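Local coordinates for protein putative glucarate dehydratase (Pseudomonas fluorescens, PDB 4IT1) that probably catalyses the magnesium-dependent dehydration of D-glucarate to 5-dehydro-4-deoxy-D-glucarate, as a member of the mandelate racemase/muconate lactonizing enzyme family, at residues 324-329 against 355-360; 279-284 against 305-310; 53-58 against 347-352. All blocks are in the same frame, centred on the assembly; numbering follows the deposited sequence.

Interaction 1: residues 324-329 against 355-360; sequences DTQTLA and AHVAAA
V357 meets both T325 and Q326 through one methyl, CG2, and every contact between 324-329 and 355-360 is van der Waals. The shortest approach runs from V357 CG2 to the aliphatic CG of Q326, 3.8 Å, where the two side chains meet obliquely. T325 meets the same methyl at roughly a right angle, with its CG2 4.0 Å from V357 CG2. The other branch of the valine, CG1, stands between its backbone N and carbonyl carbon (chi1 67°), and this sends CG2 anti to the N and out to the facing helix. Further along, the CB methyl of A360 points toward helix 322-334 and is partly covered by it.

The two segments belong to helices 322-334 and 348-360, consecutive outer helices of the beta/alpha barrel of the enolase superfamily, separated by strand 338-341. They run in roughly the same direction, their short axes inclined at -37° and 10.0 Å apart at closest. Q326 and V357 mark the register, with CA atoms 7.2 Å apart. The summed buried surface is a modest 149 Å²; V357 gives the largest single share, a little over a third, and Q326 comes next. M341 of the intervening strand touches T325 and A358 from the barrel side.

The polar groups find their partners elsewhere. With OG1 of T325 held beside its own backbone N (chi1 -63°), the hydroxyl bonds to the carbonyl O of G321, one turn back, while the methyl is left to face V357. At the other end of the contact, the carbonyl O of A360 accepts a hydrogen bond from N96 of the second subunit, which brings this helix pair to the dimer interface.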
# COMPACT_ATOMS: atom_id res chain seq x y z
N ASP A 324 -1.83 -5.50 -2.98
CA ASP A 324 -0.46 -5.78 -2.55
C ASP A 324 0.54 -5.30 -3.60
O ASP A 324 1.62 -4.80 -3.26
CB ASP A 324 -0.26 -7.27 -2.26
CG ASP A 324 -0.75 -7.69 -0.87
OD1 ASP A 324 -1.18 -6.82 -0.08
OD2 ASP A 324 -0.70 -8.90 -0.57
N THR A 325 0.17 -5.46 -4.86
CA THR A 325 0.95 -4.96 -5.99
C THR A 325 1.10 -3.42 -5.99
O THR A 325 2.14 -2.88 -6.38
CB THR A 325 0.36 -5.45 -7.32
OG1 THR A 325 0.43 -6.88 -7.38
CG2 THR A 325 1.11 -4.89 -8.50
N GLN A 326 0.05 -2.73 -5.52
CA GLN A 326 0.08 -1.27 -5.41
C GLN A 326 1.02 -0.87 -4.29
O GLN A 326 1.84 0.05 -4.44
CB GLN A 326 -1.32 -0.72 -5.13
CG GLN A 326 -2.35 -0.96 -6.22
CD GLN A 326 -3.64 -0.22 -5.96
OE1 GLN A 326 -3.75 0.98 -6.21
NE2 GLN A 326 -4.63 -0.93 -5.44
N THR A 327 0.90 -1.57 -3.16
CA THR A 327 1.85 -1.41 -2.06
C THR A 327 3.27 -1.58 -2.57
O THR A 327 4.12 -0.73 -2.32
CB THR A 327 1.57 -2.39 -0.92
OG1 THR A 327 0.21 -2.25 -0.52
CG2 THR A 327 2.47 -2.09 0.27
N LEU A 328 3.52 -2.67 -3.31
CA LEU A 328 4.84 -2.86 -3.88
C LEU A 328 5.27 -1.67 -4.76
O LEU A 328 6.40 -1.19 -4.62
CB LEU A 328 4.96 -4.18 -4.67
CG LEU A 328 6.32 -4.39 -5.37
CD1 LEU A 328 7.51 -4.44 -4.40
CD2 LEU A 328 6.29 -5.61 -6.26
N ALA A 329 4.40 -1.22 -5.65
CA ALA A 329 4.75 -0.11 -6.55
C ALA A 329 5.16 1.13 -5.75
O ALA A 329 6.17 1.78 -6.06
CB ALA A 329 3.60 0.22 -7.50
N ALA A 355 -3.56 -5.65 -16.16
CA ALA A 355 -3.70 -4.34 -16.84
C ALA A 355 -4.33 -3.28 -15.95
O ALA A 355 -3.83 -2.16 -15.88
CB ALA A 355 -4.46 -4.47 -18.15
N HIS A 356 -5.40 -3.65 -15.25
CA HIS A 356 -6.09 -2.75 -14.35
C HIS A 356 -5.24 -2.23 -13.20
O HIS A 356 -5.30 -1.04 -12.88
CB HIS A 356 -7.39 -3.37 -13.82
CG HIS A 356 -8.55 -3.19 -14.75
ND1 HIS A 356 -9.68 -2.49 -14.39
CD2 HIS A 356 -8.75 -3.61 -16.02
CE1 HIS A 356 -10.53 -2.49 -15.40
NE2 HIS A 356 -9.99 -3.16 -16.40
N VAL A 357 -4.46 -3.10 -12.55
CA VAL A 357 -3.59 -2.63 -11.46
C VAL A 357 -2.46 -1.82 -12.06
O VAL A 357 -2.08 -0.79 -11.52
CB VAL A 357 -3.10 -3.77 -10.52
CG1 VAL A 357 -2.16 -4.73 -11.23
CG2 VAL A 357 -2.43 -3.20 -9.28
N ALA A 358 -1.94 -2.28 -13.19
CA ALA A 358 -0.96 -1.52 -13.96
C ALA A 358 -1.47 -0.12 -14.31
O ALA A 358 -0.68 0.82 -14.46
CB ALA A 358 -0.61 -2.29 -15.23
N ALA A 359 -2.80 0.02 -14.43
CA ALA A 359 -3.43 1.26 -14.85
C ALA A 359 -3.62 2.21 -13.68
O ALA A 359 -3.68 3.43 -13.88
CB ALA A 359 -4.77 0.98 -15.52
N ALA A 360 -3.70 1.67 -12.47
CA ALA A 360 -3.88 2.50 -11.28
C ALA A 360 -2.57 2.97 -10.64
O ALA A 360 -2.60 3.74 -9.66
CB ALA A 360 -4.75 1.79 -10.25

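Interaction 2: residues 279-284 against 305-310; sequences ELHKRT and AQNSVQ
H281 and Q310 form the tight part of this contact, with an imidazole stacked on a carboxamide. The pairing lies on the outside of the enolase-type beta/alpha barrel, where helix 274-284 packs against the chain leaving helix 297-306 on its way to strand 311-314. The ring and amide planes are only 18° apart, and NE2 of Q310 lies over the centre of the H281 ring, 3.4 Å above its plane. A bend at chi2 of Q310 (69°) folds the amide back over that face. H281 ND1 and Q310 OE1 are also close, 3.3 Å, but the angle is poor and the pair is a face contact, not a hydrogen bond.

Backbone groups fix both partners. ND1 of H281 is hydrogen-bonded to the carbonyl O of L286, and OE1 of Q310 to the amide N of L288; both belong to the chain that follows helix 274-284, so one short run of backbone sets the rotation of ring and amide alike. Replacing H281 by an alanine would probably leave the L286 carbonyl without its side-chain partner and uncover the face of the Q310 amide.

Toward solvent the packing slackens. N307, the first residue to leave helical geometry after helix 297-306 and with positive phi, approaches obliquely: its ND2 is 3.8 Å from CD2 of H281, and the amide is turned 84° from the ring. The extended chain of K282 brings NZ no closer than 4.0 Å to the carbonyl O of Q306, too long for a hydrogen bond.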
# COMPACT_ATOMS: atom_id res chain seq x y z
N GLU A 279 26.70 -7.51 -7.18
CA GLU A 279 28.09 -7.44 -7.59
C GLU A 279 28.17 -7.05 -9.06
O GLU A 279 28.99 -6.20 -9.44
CB GLU A 279 28.78 -8.78 -7.33
CG GLU A 279 30.19 -8.92 -7.90
CD GLU A 279 31.27 -8.29 -7.04
OE1 GLU A 279 32.45 -8.50 -7.37
OE2 GLU A 279 30.95 -7.60 -6.04
N LEU A 280 27.29 -7.64 -9.86
CA LEU A 280 27.21 -7.33 -11.28
C LEU A 280 26.95 -5.84 -11.48
O LEU A 280 27.64 -5.18 -12.28
CB LEU A 280 26.13 -8.16 -11.96
CG LEU A 280 25.98 -7.92 -13.46
CD1 LEU A 280 27.30 -8.18 -14.19
CD2 LEU A 280 24.87 -8.79 -14.00
N HIS A 281 25.96 -5.31 -10.76
CA HIS A 281 25.65 -3.90 -10.86
C HIS A 281 26.85 -3.04 -10.48
O HIS A 281 27.26 -2.19 -11.26
CB HIS A 281 24.43 -3.54 -10.02
CG HIS A 281 24.13 -2.08 -10.00
ND1 HIS A 281 23.52 -1.43 -11.05
CD2 HIS A 281 24.37 -1.13 -9.06
CE1 HIS A 281 23.38 -0.15 -10.76
NE2 HIS A 281 23.90 0.06 -9.56
N LYS A 282 27.45 -3.29 -9.32
CA LYS A 282 28.62 -2.53 -8.87
C LYS A 282 29.69 -2.50 -9.94
O LYS A 282 30.27 -1.46 -10.22
CB LYS A 282 29.20 -3.11 -7.58
CG LYS A 282 28.57 -2.56 -6.32
CD LYS A 282 28.78 -3.48 -5.13
CE LYS A 282 27.73 -3.22 -4.05
NZ LYS A 282 27.45 -4.43 -3.23
N ARG A 283 29.92 -3.65 -10.56
CA ARG A 283 31.03 -3.82 -11.49
C ARG A 283 30.77 -3.21 -12.86
O ARG A 283 31.71 -2.98 -13.61
CB ARG A 283 31.38 -5.30 -11.64
CG ARG A 283 32.13 -5.88 -10.45
CD ARG A 283 33.17 -6.88 -10.92
NE ARG A 283 33.98 -6.29 -11.99
CZ ARG A 283 34.81 -6.98 -12.76
NH1 ARG A 283 35.49 -6.34 -13.72
NH2 ARG A 283 34.96 -8.29 -12.59
N THR A 284 29.51 -2.97 -13.19
CA THR A 284 29.15 -2.49 -14.53
C THR A 284 28.35 -1.18 -14.52
O THR A 284 28.44 -0.39 -15.45
CB THR A 284 28.31 -3.53 -15.29
OG1 THR A 284 27.06 -3.72 -14.63
CG2 THR A 284 29.05 -4.87 -15.40
N ALA A 305 18.79 -3.51 1.08
CA ALA A 305 19.97 -3.44 1.96
C ALA A 305 21.27 -3.63 1.19
O ALA A 305 22.31 -3.08 1.58
CB ALA A 305 19.86 -4.47 3.08
N GLN A 306 21.23 -4.40 0.11
CA GLN A 306 22.43 -4.72 -0.68
C GLN A 306 22.49 -3.94 -1.98
O GLN A 306 23.50 -4.00 -2.69
CB GLN A 306 22.45 -6.21 -1.05
CG GLN A 306 22.70 -7.17 0.09
CD GLN A 306 22.64 -8.61 -0.36
OE1 GLN A 306 21.83 -9.39 0.14
NE2 GLN A 306 23.48 -8.97 -1.34
N ASN A 307 21.41 -3.25 -2.31
CA ASN A 307 21.22 -2.64 -3.64
C ASN A 307 21.44 -3.64 -4.81
O ASN A 307 22.17 -3.36 -5.75
CB ASN A 307 22.08 -1.38 -3.79
CG ASN A 307 21.78 -0.61 -5.06
OD1 ASN A 307 20.62 -0.43 -5.45
ND2 ASN A 307 22.83 -0.15 -5.73
N SER A 308 20.77 -4.79 -4.73
CA SER A 308 20.93 -5.86 -5.73
C SER A 308 20.28 -5.57 -7.08
O SER A 308 20.85 -5.90 -8.13
CB SER A 308 20.37 -7.18 -5.21
OG SER A 308 21.03 -7.58 -4.02
N VAL A 309 19.09 -4.99 -7.04
CA VAL A 309 18.32 -4.74 -8.25
C VAL A 309 17.83 -3.30 -8.32
O VAL A 309 17.60 -2.65 -7.29
CB VAL A 309 17.12 -5.72 -8.40
CG1 VAL A 309 17.62 -7.14 -8.49
CG2 VAL A 309 16.12 -5.56 -7.26
N GLN A 310 17.66 -2.82 -9.54
CA GLN A 310 17.24 -1.45 -9.78
C GLN A 310 15.79 -1.41 -10.26
O GLN A 310 15.17 -0.35 -10.26
CB GLN A 310 18.16 -0.79 -10.80
CG GLN A 310 19.58 -0.58 -10.30
CD GLN A 310 20.35 -1.89 -10.13
OE1 GLN A 310 20.47 -2.68 -11.07
NE2 GLN A 310 20.87 -2.12 -8.92

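Interaction 3: residues 53-58 against 347-352; sequences RSIIEI and LGISLM
The hydroxyl oxygen of S350, OG, is hydrogen-bonded to NE2 of H317 and also faces R53, whose NH2 lies 3.3 Å away. The serine oxygen comes in at the edge of the guanidinium, near its plane. R53 arrives there because its chain turns at chi2 (83°) after leaving with CG anti to the backbone N. The arginine's main polar partner lies outside both segments: NE forms a salt bridge with OE2 of E69, a carboxylate that also receives the backbone N of L347 on OE2 and that of S350 on OE1, and so joins the arginine to the start of helix 348-360.

The contact joins the two domains of the enolase superfamily architecture. Strand 50-60 is the middle strand of the three-stranded antiparallel sheet of the N-terminal capping domain, while helix 348-360 belongs to the beta/alpha barrel and presents its N-terminal turn, with L347 at the N-cap position. The R53 side chain lies about 8 Å from that of H342, a predicted proton acceptor, which sets this join beside the probable active site.

Apolar side chains fill the rest. I55 uses two branches: its CG2 touches CD1 of I349 at 4.0 Å, and its CD1 approaches CD1 of L347 more loosely, 4.4 Å. The I349 chain is fully extended at chi2 (-180°), which carries CD1 out to the strand, and the two isoleucines meet obliquely. Backbones remain well apart, with the CA atoms of I55 and I349 8.7 Å from each other.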
# COMPACT_ATOMS: atom_id res chain seq x y z
N ARG A 53 -3.65 -24.29 -15.63
CA ARG A 53 -4.20 -23.04 -15.14
C ARG A 53 -5.50 -23.36 -14.44
O ARG A 53 -6.12 -24.38 -14.72
CB ARG A 53 -4.47 -22.07 -16.31
CG ARG A 53 -4.43 -20.60 -15.95
CD ARG A 53 -3.00 -20.06 -15.95
NE ARG A 53 -2.93 -18.73 -15.34
CZ ARG A 53 -1.81 -18.14 -14.93
NH1 ARG A 53 -0.64 -18.75 -15.06
NH2 ARG A 53 -1.87 -16.93 -14.39
N SER A 54 -5.92 -22.50 -13.51
CA SER A 54 -7.20 -22.67 -12.85
C SER A 54 -8.06 -21.40 -12.97
O SER A 54 -7.54 -20.28 -12.88
CB SER A 54 -7.02 -23.04 -11.38
OG SER A 54 -6.39 -21.98 -10.68
N ILE A 55 -9.36 -21.60 -13.18
CA ILE A 55 -10.31 -20.52 -13.38
C ILE A 55 -11.28 -20.48 -12.20
O ILE A 55 -11.87 -21.49 -11.83
CB ILE A 55 -11.09 -20.71 -14.70
CG1 ILE A 55 -10.15 -21.09 -15.85
CG2 ILE A 55 -11.93 -19.47 -15.03
CD1 ILE A 55 -9.26 -19.97 -16.36
N ILE A 56 -11.42 -19.29 -11.61
CA ILE A 56 -12.27 -19.10 -10.44
C ILE A 56 -13.54 -18.32 -10.81
O ILE A 56 -13.48 -17.28 -11.45
CB ILE A 56 -11.52 -18.36 -9.31
CG1 ILE A 56 -10.29 -19.15 -8.84
CG2 ILE A 56 -12.43 -18.10 -8.12
CD1 ILE A 56 -9.05 -18.96 -9.69
N GLU A 57 -14.69 -18.85 -10.40
CA GLU A 57 -15.98 -18.17 -10.53
C GLU A 57 -16.55 -17.89 -9.15
O GLU A 57 -16.64 -18.79 -8.32
CB GLU A 57 -16.98 -19.03 -11.30
CG GLU A 57 -17.45 -18.46 -12.63
CD GLU A 57 -18.72 -19.13 -13.15
OE1 GLU A 57 -19.27 -18.63 -14.15
OE2 GLU A 57 -19.17 -20.14 -12.57
N ILE A 58 -16.93 -16.64 -8.91
CA ILE A 58 -17.64 -16.27 -7.69
C ILE A 58 -19.02 -15.75 -8.08
O ILE A 58 -19.18 -15.13 -9.13
CB ILE A 58 -16.87 -15.21 -6.87
CG1 ILE A 58 -15.43 -15.66 -6.59
CG2 ILE A 58 -17.60 -14.86 -5.57
CD1 ILE A 58 -15.30 -16.86 -5.67
N LEU A 347 -4.22 -16.54 -19.37
CA LEU A 347 -5.28 -16.17 -20.29
C LEU A 347 -5.75 -14.74 -20.04
O LEU A 347 -5.17 -14.01 -19.23
CB LEU A 347 -6.45 -17.16 -20.19
CG LEU A 347 -6.14 -18.62 -20.57
CD1 LEU A 347 -7.38 -19.48 -20.34
CD2 LEU A 347 -5.64 -18.78 -22.00
N GLY A 348 -6.81 -14.36 -20.75
CA GLY A 348 -7.34 -13.00 -20.75
C GLY A 348 -7.70 -12.43 -19.40
O GLY A 348 -7.52 -11.23 -19.17
N ILE A 349 -8.21 -13.28 -18.50
CA ILE A 349 -8.57 -12.86 -17.15
C ILE A 349 -7.34 -12.26 -16.44
O ILE A 349 -7.37 -11.11 -15.99
CB ILE A 349 -9.15 -14.01 -16.30
CG1 ILE A 349 -10.42 -14.58 -16.95
CG2 ILE A 349 -9.42 -13.54 -14.87
CD1 ILE A 349 -11.07 -15.72 -16.18
N SER A 350 -6.26 -13.03 -16.38
CA SER A 350 -5.01 -12.55 -15.80
C SER A 350 -4.57 -11.25 -16.48
O SER A 350 -4.21 -10.28 -15.80
CB SER A 350 -3.92 -13.62 -15.91
OG SER A 350 -4.10 -14.63 -14.95
N LEU A 351 -4.62 -11.24 -17.81
CA LEU A 351 -4.17 -10.10 -18.59
C LEU A 351 -4.88 -8.82 -18.14
O LEU A 351 -4.25 -7.77 -18.05
CB LEU A 351 -4.38 -10.35 -20.09
CG LEU A 351 -3.83 -9.36 -21.12
CD1 LEU A 351 -2.32 -9.18 -21.01
CD2 LEU A 351 -4.21 -9.77 -22.53
N MET A 352 -6.17 -8.92 -17.82
CA MET A 352 -6.96 -7.76 -17.43
C MET A 352 -6.75 -7.31 -15.99
O MET A 352 -6.68 -6.11 -15.72
CB MET A 352 -8.46 -7.96 -17.73
CG MET A 352 -8.81 -7.87 -19.20
SD MET A 352 -8.28 -6.33 -19.98
CE MET A 352 -7.88 -6.90 -21.62

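How the interactions relate
Interaction 3 opens first along the chain, at 53-58, and closes at 347-352; both segments of interaction 2 fall between. Interaction 1 starts after interaction 2 is complete and ends beyond 347-352, so it crosses interaction 3. Interactions 1 and 3 share helix 348-360: its first turn meets the capping domain and its last turns meet helix 322-334, with centres 17 Å apart. Interaction 2 lies about 25 Å from interaction 1 and 36 Å from interaction 3, centre to centre, across the chain's centre from the latter. Interactions 1 and 2 thus pack the barrel's outer layer, while interaction 3 joins barrel and capping domain.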